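Side-chain contacts in acyl-CoA thioester hydrolase ybgC (Escherichia coli K-12, PDB 3GRH), which is a putative thioesterase of the outer membrane that belongs to the pectinesterase family but neither binds pectin nor shows pectinesterase activity: residues G189-A194 against V256-E261; A380-S385 against I392-N397. All coordinates share one frame; numbering follows the deposited sequence.

Contact 1 of 2, residues G189-A194 against V256-E261; sequences GVLCSA and VQNRLE
L191 and N258 meet as an isobutyl group laid against a bent loop, with an amide reaching back the other way. The leucine CG stands anti to its own carbonyl carbon (chi1 -70°), which carries the branch toward residues 258-259 until CD1 of L191 lies 4.2 Å from CA of R259 and equally far from the carbonyl O of N258. The asparagine answers with its whole carboxamide. Its CG is anti to the backbone N (chi1 -166°), and the amide ends beside the carbonyl of L191, with ND2 of N258 3.6 Å and OD1 of N258 3.7 Å from O of L191. Neither approach is a hydrogen bond; the amide finds its strongest polar partner in R229, whose NH1 donates to OD1, while ND2 makes a weak bond to S179. This meeting of L191 with N258 is the close-packed part of the contact, and it is backed by the buried C192, whose SG, fixed in a disulfide with C180, lies 4.1 Å from ND2 of N258. In the right-handed parallel beta-helix of the pectinesterase family, loops between strands pack side by side in this way: the one leading into strand 196-198 lies against one that follows strand 249-251, and strand 228-230 supplies R229 next to both. The 3-10 turn at 190-192 is held in shape by O of V190, which accepts two bonds from S193, one from the backbone N and one from OG of S193 at 2.9 Å, the hydroxyl tilted 19° from the carbonyl plane. L191 also touches F250 and R229. The loose side is at R259. It starts away from the turn and presents little beyond its CA to L191, while its extended chain, like the side chain of Q257, belongs to the solvent-exposed outer side of the loop.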
ATOM      1  N   GLY A 189       0.489  16.834   8.163  1.00 14.51           N
ATOM      2  CA  GLY A 189       1.278  15.604   8.098  1.00 14.35           C
ATOM      3  C   GLY A 189       0.783  14.498   7.202  1.00 13.54           C
ATOM      4  O   GLY A 189      -0.400  14.458   6.871  1.00 12.39           O
ATOM      5  N   VAL A 190       1.672  13.580   6.833  1.00 12.55           N
ATOM      6  CA  VAL A 190       1.313  12.508   5.871  1.00 14.20           C
ATOM      7  C   VAL A 190       0.174  11.663   6.398  1.00 14.09           C
ATOM      8  O   VAL A 190      -0.711  11.213   5.608  1.00 16.10           O
ATOM      9  CB  VAL A 190       2.549  11.653   5.526  1.00 14.16           C
ATOM     10  CG1 VAL A 190       3.148  11.011   6.755  1.00 15.82           C
ATOM     11  CG2 VAL A 190       2.260  10.571   4.433  1.00 13.11           C
ATOM     12  N   LEU A 191       0.175  11.363   7.690  1.00 15.34           N
ATOM     13  CA  LEU A 191      -0.846  10.479   8.273  1.00 16.35           C
ATOM     14  C   LEU A 191      -2.254  11.109   8.322  1.00 18.15           C
ATOM     15  O   LEU A 191      -3.191  10.466   8.834  1.00 22.31           O
ATOM     16  CB  LEU A 191      -0.439  10.011   9.691  1.00 17.22           C
ATOM     17  CG  LEU A 191       0.741   9.030   9.713  1.00 18.37           C
ATOM     18  CD1 LEU A 191       0.850   8.353  11.029  1.00 23.54           C
ATOM     19  CD2 LEU A 191       0.600   7.926   8.644  1.00 24.42           C
ATOM     20  N   CYS A 192      -2.414  12.331   7.846  1.00 15.56           N
ATOM     21  CA  CYS A 192      -3.709  12.936   7.688  1.00 14.12           C
ATOM     22  C   CYS A 192      -3.993  13.294   6.264  1.00 10.80           C
ATOM     23  O   CYS A 192      -5.019  13.923   5.982  1.00 10.68           O
ATOM     24  CB  CYS A 192      -3.777  14.216   8.460  1.00 15.07           C
ATOM     25  SG  CYS A 192      -3.561  13.951  10.258  1.00 21.73           S
ATOM     26  N   SER A 193      -3.112  12.964   5.335  1.00 11.36           N
ATOM     27  CA  SER A 193      -3.304  13.414   3.945  1.00 10.85           C
ATOM     28  C   SER A 193      -4.086  12.427   3.096  1.00 11.12           C
ATOM     29  O   SER A 193      -4.246  12.643   1.940  1.00 10.21           O
ATOM     30  CB  SER A 193      -1.931  13.651   3.249  1.00 11.91           C
ATOM     31  OG  SER A 193      -1.256  12.395   3.063  1.00 10.81           O
ATOM     32  N   ALA A 194      -4.574  11.338   3.672  1.00  9.63           N
ATOM     33  CA  ALA A 194      -5.260  10.321   2.874  1.00 10.18           C
ATOM     34  C   ALA A 194      -6.617  10.706   2.392  1.00  9.96           C
ATOM     35  O   ALA A 194      -7.425  11.174   3.214  1.00 11.21           O
ATOM     36  CB  ALA A 194      -5.318   8.919   3.646  1.00 12.54           C
ATOM     37  N   VAL A 256      -6.643   3.509  17.400  1.00 18.07           N
ATOM     38  CA  VAL A 256      -7.422   4.748  17.383  1.00 18.95           C
ATOM     39  C   VAL A 256      -6.650   6.062  17.633  1.00 19.70           C
ATOM     40  O   VAL A 256      -7.162   7.149  17.359  1.00 20.24           O
ATOM     41  CB  VAL A 256      -8.578   4.671  18.373  1.00 19.53           C
ATOM     42  CG1 VAL A 256      -9.549   3.596  17.931  1.00 19.58           C
ATOM     43  CG2 VAL A 256      -8.048   4.476  19.773  1.00 21.00           C
ATOM     44  N   GLN A 257      -5.414   5.949  18.115  1.00 20.96           N
ATOM     45  CA  GLN A 257      -4.520   7.103  18.287  1.00 21.34           C
ATOM     46  C   GLN A 257      -3.865   7.731  17.035  1.00 21.43           C
ATOM     47  O   GLN A 257      -3.192   8.767  17.127  1.00 20.85           O
ATOM     48  CB  GLN A 257      -3.386   6.687  19.223  1.00 23.37           C
ATOM     49  CG  GLN A 257      -3.789   6.420  20.623  1.00 26.13           C
ATOM     50  CD  GLN A 257      -2.578   6.420  21.550  1.00 27.62           C
ATOM     51  OE1 GLN A 257      -2.126   7.474  22.006  1.00 36.74           O
ATOM     52  NE2 GLN A 257      -2.046   5.232  21.828  1.00 35.66           N
ATOM     53  N   ASN A 258      -4.075   7.132  15.859  1.00 18.65           N
ATOM     54  CA  ASN A 258      -3.477   7.636  14.622  1.00 17.95           C
ATOM     55  C   ASN A 258      -1.969   7.854  14.680  1.00 17.41           C
ATOM     56  O   ASN A 258      -1.472   8.952  14.470  1.00 16.76           O
ATOM     57  CB  ASN A 258      -4.232   8.892  14.127  1.00 17.60           C
ATOM     58  CG  ASN A 258      -3.908   9.255  12.724  1.00 19.44           C
ATOM     59  OD1 ASN A 258      -3.427   8.453  11.987  1.00 18.63           O
ATOM     60  ND2 ASN A 258      -4.203  10.500  12.340  1.00 22.18           N
ATOM     61  N   ARG A 259      -1.215   6.771  14.909  1.00 16.88           N
ATOM     62  CA  ARG A 259       0.231   6.816  14.873  1.00 19.60           C
ATOM     63  C   ARG A 259       0.701   5.395  14.753  1.00 19.04           C
ATOM     64  O   ARG A 259      -0.038   4.460  15.143  1.00 17.75           O
ATOM     65  CB  ARG A 259       0.811   7.373  16.144  1.00 21.40           C
ATOM     66  CG  ARG A 259       0.291   6.755  17.374  1.00 24.18           C
ATOM     67  CD  ARG A 259       0.649   7.607  18.555  1.00 28.56           C
ATOM     68  NE  ARG A 259       0.518   6.876  19.806  1.00 35.61           N
ATOM     69  CZ  ARG A 259       0.738   7.406  21.009  1.00 39.18           C
ATOM     70  NH1 ARG A 259       1.091   8.684  21.138  1.00 41.85           N
ATOM     71  NH2 ARG A 259       0.603   6.651  22.095  1.00 41.49           N
ATOM     72  N   LEU A 260       1.906   5.231  14.233  1.00 19.52           N
ATOM     73  CA  LEU A 260       2.474   3.877  14.108  1.00 18.53           C
ATOM     74  C   LEU A 260       2.692   3.313  15.516  1.00 18.85           C
ATOM     75  O   LEU A 260       2.994   4.047  16.468  1.00 21.60           O
ATOM     76  CB  LEU A 260       3.748   3.873  13.286  1.00 18.91           C
ATOM     77  CG  LEU A 260       3.532   4.164  11.829  1.00 21.69           C
ATOM     78  CD1 LEU A 260       4.861   4.414  11.089  1.00 30.86           C
ATOM     79  CD2 LEU A 260       2.732   3.048  11.188  1.00 24.74           C
ATOM     80  N   GLU A 261       2.478   2.012  15.627  1.00 18.60           N
ATOM     81  CA  GLU A 261       2.460   1.254  16.895  1.00 20.39           C
ATOM     82  C   GLU A 261       3.572   0.222  16.887  1.00 18.43           C
ATOM     83  O   GLU A 261       4.148  -0.078  15.842  1.00 14.73           O
ATOM     84  CB  GLU A 261       1.151   0.401  17.034  1.00 20.80           C
ATOM     85  CG  GLU A 261      -0.100   1.149  17.358  1.00 26.37           C
ATOM     86  CD  GLU A 261      -1.288   0.237  17.746  1.00 27.94           C
ATOM     87  OE1 GLU A 261      -1.184  -1.025  17.717  1.00 37.33           O
ATOM     88  OE2 GLU A 261      -2.358   0.802  18.107  1.00 38.66           O
TER

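Contact 2 of 2, residues A380-S385 against I392-N397; sequences AGNTGS and IQRNLN
R394 runs past G384 and N382, and most of its length lies against them. CB of R394 lies 3.6 Å from CA of G384 and just as near ND2 of N382; a CB on residue 384 would clash with it, so the glycine permits this closeness. A chi1 of 48° places CG between the backbone N and the carbonyl carbon, still alongside G384. The chain then runs extended to NE: CD of R394 passes 3.3 Å from O of N382, and NE and CZ stay near that oxygen (3.9 and 3.8 Å) without bonding to it. At the tip, NH1 of R394 donates to O of N382 at 2.8 Å and 163°, and also nears CA of T383; the oxygen lies in the guanidinium plane, and NH1 approaches in the carbonyl plane. The asparagine and arginine side chains run antiparallel alongside one another, amide and guanidinium nearly perpendicular (88°). OD1 of N382 accepts from N of G384 in an Asx turn, while two waters bridge ND2 to N and O of N395. Beyond, S385 and Q393 form a hydrogen-bonded antiparallel pair in the hairpin 385-387/391-393, N of Q393 2.7 Å from O of S385. NH1 of R394 also bonds O of P32, and NH2 bonds O of I39 and pairs with E44. Cut back to an alanine, this position would probably leave E44 without its salt-bridge mate and the carbonyl of N382 without this donor. A single cation thus gathers three carbonyl oxygens and a carboxylate that probably balances its charge, linking this hairpin region to an N-terminal part of the chain.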
ATOM      1  N   ALA A 380      22.724  -1.007   2.535  1.00 12.52           N
ATOM      2  CA  ALA A 380      23.730  -2.068   2.752  1.00 14.57           C
ATOM      3  C   ALA A 380      23.122  -3.403   2.545  1.00 14.43           C
ATOM      4  O   ALA A 380      22.307  -3.846   3.326  1.00 14.74           O
ATOM      5  CB  ALA A 380      24.262  -1.983   4.210  1.00 16.08           C
ATOM      6  N   GLY A 381      23.477  -4.053   1.459  1.00 13.36           N
ATOM      7  CA  GLY A 381      22.928  -5.320   1.124  1.00 13.15           C
ATOM      8  C   GLY A 381      23.835  -6.403   1.653  1.00 13.65           C
ATOM      9  O   GLY A 381      25.060  -6.298   1.569  1.00 17.88           O
ATOM     10  N   ASN A 382      23.236  -7.454   2.196  1.00 14.04           N
ATOM     11  CA  ASN A 382      24.002  -8.559   2.779  1.00 12.91           C
ATOM     12  C   ASN A 382      24.173  -9.697   1.806  1.00 12.55           C
ATOM     13  O   ASN A 382      23.219 -10.300   1.366  1.00 15.25           O
ATOM     14  CB  ASN A 382      23.277  -9.116   3.980  1.00 14.01           C
ATOM     15  CG  ASN A 382      24.079 -10.110   4.754  1.00 16.66           C
ATOM     16  OD1 ASN A 382      25.246 -10.505   4.397  1.00 18.00           O
ATOM     17  ND2 ASN A 382      23.506 -10.518   5.853  1.00 18.13           N
ATOM     18  N   THR A 383      25.399  -9.939   1.385  1.00 13.03           N
ATOM     19  CA  THR A 383      25.662 -11.025   0.453  1.00 13.69           C
ATOM     20  C   THR A 383      26.114 -12.287   1.165  1.00 14.02           C
ATOM     21  O   THR A 383      26.306 -13.335   0.560  1.00 12.63           O
ATOM     22  CB  THR A 383      26.649 -10.660  -0.619  1.00 15.55           C
ATOM     23  OG1 THR A 383      27.888 -10.307  -0.006  1.00 16.55           O
ATOM     24  CG2 THR A 383      26.113  -9.563  -1.459  1.00 17.92           C
ATOM     25  N   GLY A 384      26.236 -12.201   2.467  1.00 14.61           N
ATOM     26  CA  GLY A 384      26.474 -13.382   3.313  1.00 16.66           C
ATOM     27  C   GLY A 384      27.812 -14.072   3.130  1.00 18.57           C
ATOM     28  O   GLY A 384      28.782 -13.491   2.638  1.00 16.50           O
ATOM     29  N   SER A 385      27.848 -15.339   3.513  1.00 20.84           N
ATOM     30  CA  SER A 385      29.034 -16.155   3.289  1.00 22.19           C
ATOM     31  C   SER A 385      28.599 -17.517   2.863  1.00 22.99           C
ATOM     32  O   SER A 385      27.427 -17.787   2.768  1.00 23.02           O
ATOM     33  CB  SER A 385      29.972 -16.255   4.518  1.00 24.05           C
ATOM     34  OG  SER A 385      29.239 -16.451   5.730  1.00 28.83           O
ATOM     35  N   ILE A 392      24.938 -20.773   0.662  1.00 26.02           N
ATOM     36  CA  ILE A 392      24.929 -19.375   1.111  1.00 27.28           C
ATOM     37  C   ILE A 392      24.311 -19.357   2.467  1.00 27.70           C
ATOM     38  O   ILE A 392      23.287 -20.037   2.694  1.00 28.51           O
ATOM     39  CB  ILE A 392      24.101 -18.484   0.162  1.00 26.54           C
ATOM     40  CG1 ILE A 392      24.860 -18.338  -1.162  1.00 28.64           C
ATOM     41  CG2 ILE A 392      23.761 -17.090   0.804  1.00 25.04           C
ATOM     42  CD1 ILE A 392      23.973 -18.070  -2.378  1.00 28.17           C
ATOM     43  N   GLN A 393      24.967 -18.630   3.365  1.00 26.86           N
ATOM     44  CA  GLN A 393      24.493 -18.398   4.706  1.00 27.65           C
ATOM     45  C   GLN A 393      24.402 -16.915   5.023  1.00 24.92           C
ATOM     46  O   GLN A 393      25.383 -16.179   4.938  1.00 24.56           O
ATOM     47  CB  GLN A 393      25.428 -19.052   5.693  1.00 27.48           C
ATOM     48  CG  GLN A 393      25.037 -20.428   6.111  1.00 29.60           C
ATOM     49  CD  GLN A 393      26.111 -21.049   6.965  1.00 30.17           C
ATOM     50  OE1 GLN A 393      26.966 -20.337   7.502  1.00 35.40           O
ATOM     51  NE2 GLN A 393      26.096 -22.374   7.088  1.00 35.39           N
ATOM     52  N   ARG A 394      23.228 -16.466   5.432  1.00 25.15           N
ATOM     53  CA  ARG A 394      23.157 -15.152   6.038  1.00 23.06           C
ATOM     54  C   ARG A 394      21.908 -15.042   6.856  1.00 20.12           C
ATOM     55  O   ARG A 394      20.953 -15.757   6.614  1.00 20.51           O
ATOM     56  CB  ARG A 394      23.318 -14.051   4.998  1.00 27.13           C
ATOM     57  CG  ARG A 394      22.456 -14.305   3.841  1.00 23.10           C
ATOM     58  CD  ARG A 394      22.455 -13.260   2.722  1.00 23.51           C
ATOM     59  NE  ARG A 394      21.780 -13.962   1.631  1.00 18.95           N
ATOM     60  CZ  ARG A 394      21.750 -13.615   0.354  1.00 13.52           C
ATOM     61  NH1 ARG A 394      22.223 -12.477  -0.078  1.00 11.35           N
ATOM     62  NH2 ARG A 394      21.197 -14.424  -0.519  1.00 12.98           N
ATOM     63  N   ASN A 395      21.969 -14.234   7.888  1.00 17.26           N
ATOM     64  CA  ASN A 395      20.789 -13.979   8.704  1.00 17.11           C
ATOM     65  C   ASN A 395      19.967 -12.914   7.996  1.00 15.34           C
ATOM     66  O   ASN A 395      20.365 -11.726   7.910  1.00 17.11           O
ATOM     67  CB  ASN A 395      21.225 -13.518  10.077  1.00 17.34           C
ATOM     68  CG  ASN A 395      20.076 -13.066  10.971  1.00 16.66           C
ATOM     69  OD1 ASN A 395      18.910 -13.075  10.597  1.00 13.05           O
ATOM     70  ND2 ASN A 395      20.453 -12.594  12.201  1.00 18.65           N
ATOM     71  N   LEU A 396      18.810 -13.295   7.489  1.00 14.02           N
ATOM     72  CA  LEU A 396      17.987 -12.386   6.731  1.00 13.91           C
ATOM     73  C   LEU A 396      17.364 -11.283   7.557  1.00 11.83           C
ATOM     74  O   LEU A 396      16.719 -10.390   6.957  1.00 12.28           O
ATOM     75  CB  LEU A 396      16.877 -13.173   6.024  1.00 14.23           C
ATOM     76  CG  LEU A 396      17.376 -14.222   5.057  1.00 15.67           C
ATOM     77  CD1 LEU A 396      16.219 -15.158   4.604  1.00 21.33           C
ATOM     78  CD2 LEU A 396      18.046 -13.535   3.822  1.00 20.24           C
ATOM     79  N   ASN A 397      17.510 -11.338   8.893  1.00 11.39           N
ATOM     80  CA  ASN A 397      16.934 -10.327   9.761  1.00 12.41           C
ATOM     81  C   ASN A 397      17.999  -9.529  10.506  1.00 12.31           C
ATOM     82  O   ASN A 397      17.680  -8.740  11.392  1.00 14.29           O
ATOM     83  CB  ASN A 397      15.923 -10.959  10.684  1.00 11.47           C
ATOM     84  CG  ASN A 397      14.768 -11.541   9.910  1.00 13.84           C
ATOM     85  OD1 ASN A 397      14.589 -12.798   9.887  1.00 18.63           O
ATOM     86  ND2 ASN A 397      14.039 -10.706   9.199  1.00 10.11           N
TER
HETATM   87  O   HOH W   1      20.901  -9.841   6.137  1.00 25.85           O
HETATM   88  O   HOH W   2      24.583 -12.822   7.656  1.00 34.32           O
HETATM   89  O   HOH W   3      26.502 -14.591   6.769  1.00 35.29           O

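Contact 1 closes before contact 2 opens along the chain, and the two do not touch: their centres are about 33 Å apart and their nearest atoms about 16 Å. The centre of contact 1 is about 14 Å from the chain's centre, among the middle coils of the beta-helix, and the side chain of L191 is about 12 Å from that of D280, the predicted nucleophile. The centre of contact 2, about 27 Å from the chain's centre, marks a surface contact away from the annotated sites, near strand 403-407 at the end of the parallel stack. They also differ in chemistry: residues 189-194 and 256-261 share no direct hydrogen bond, whereas residues 380-385 and 392-397 are joined by three.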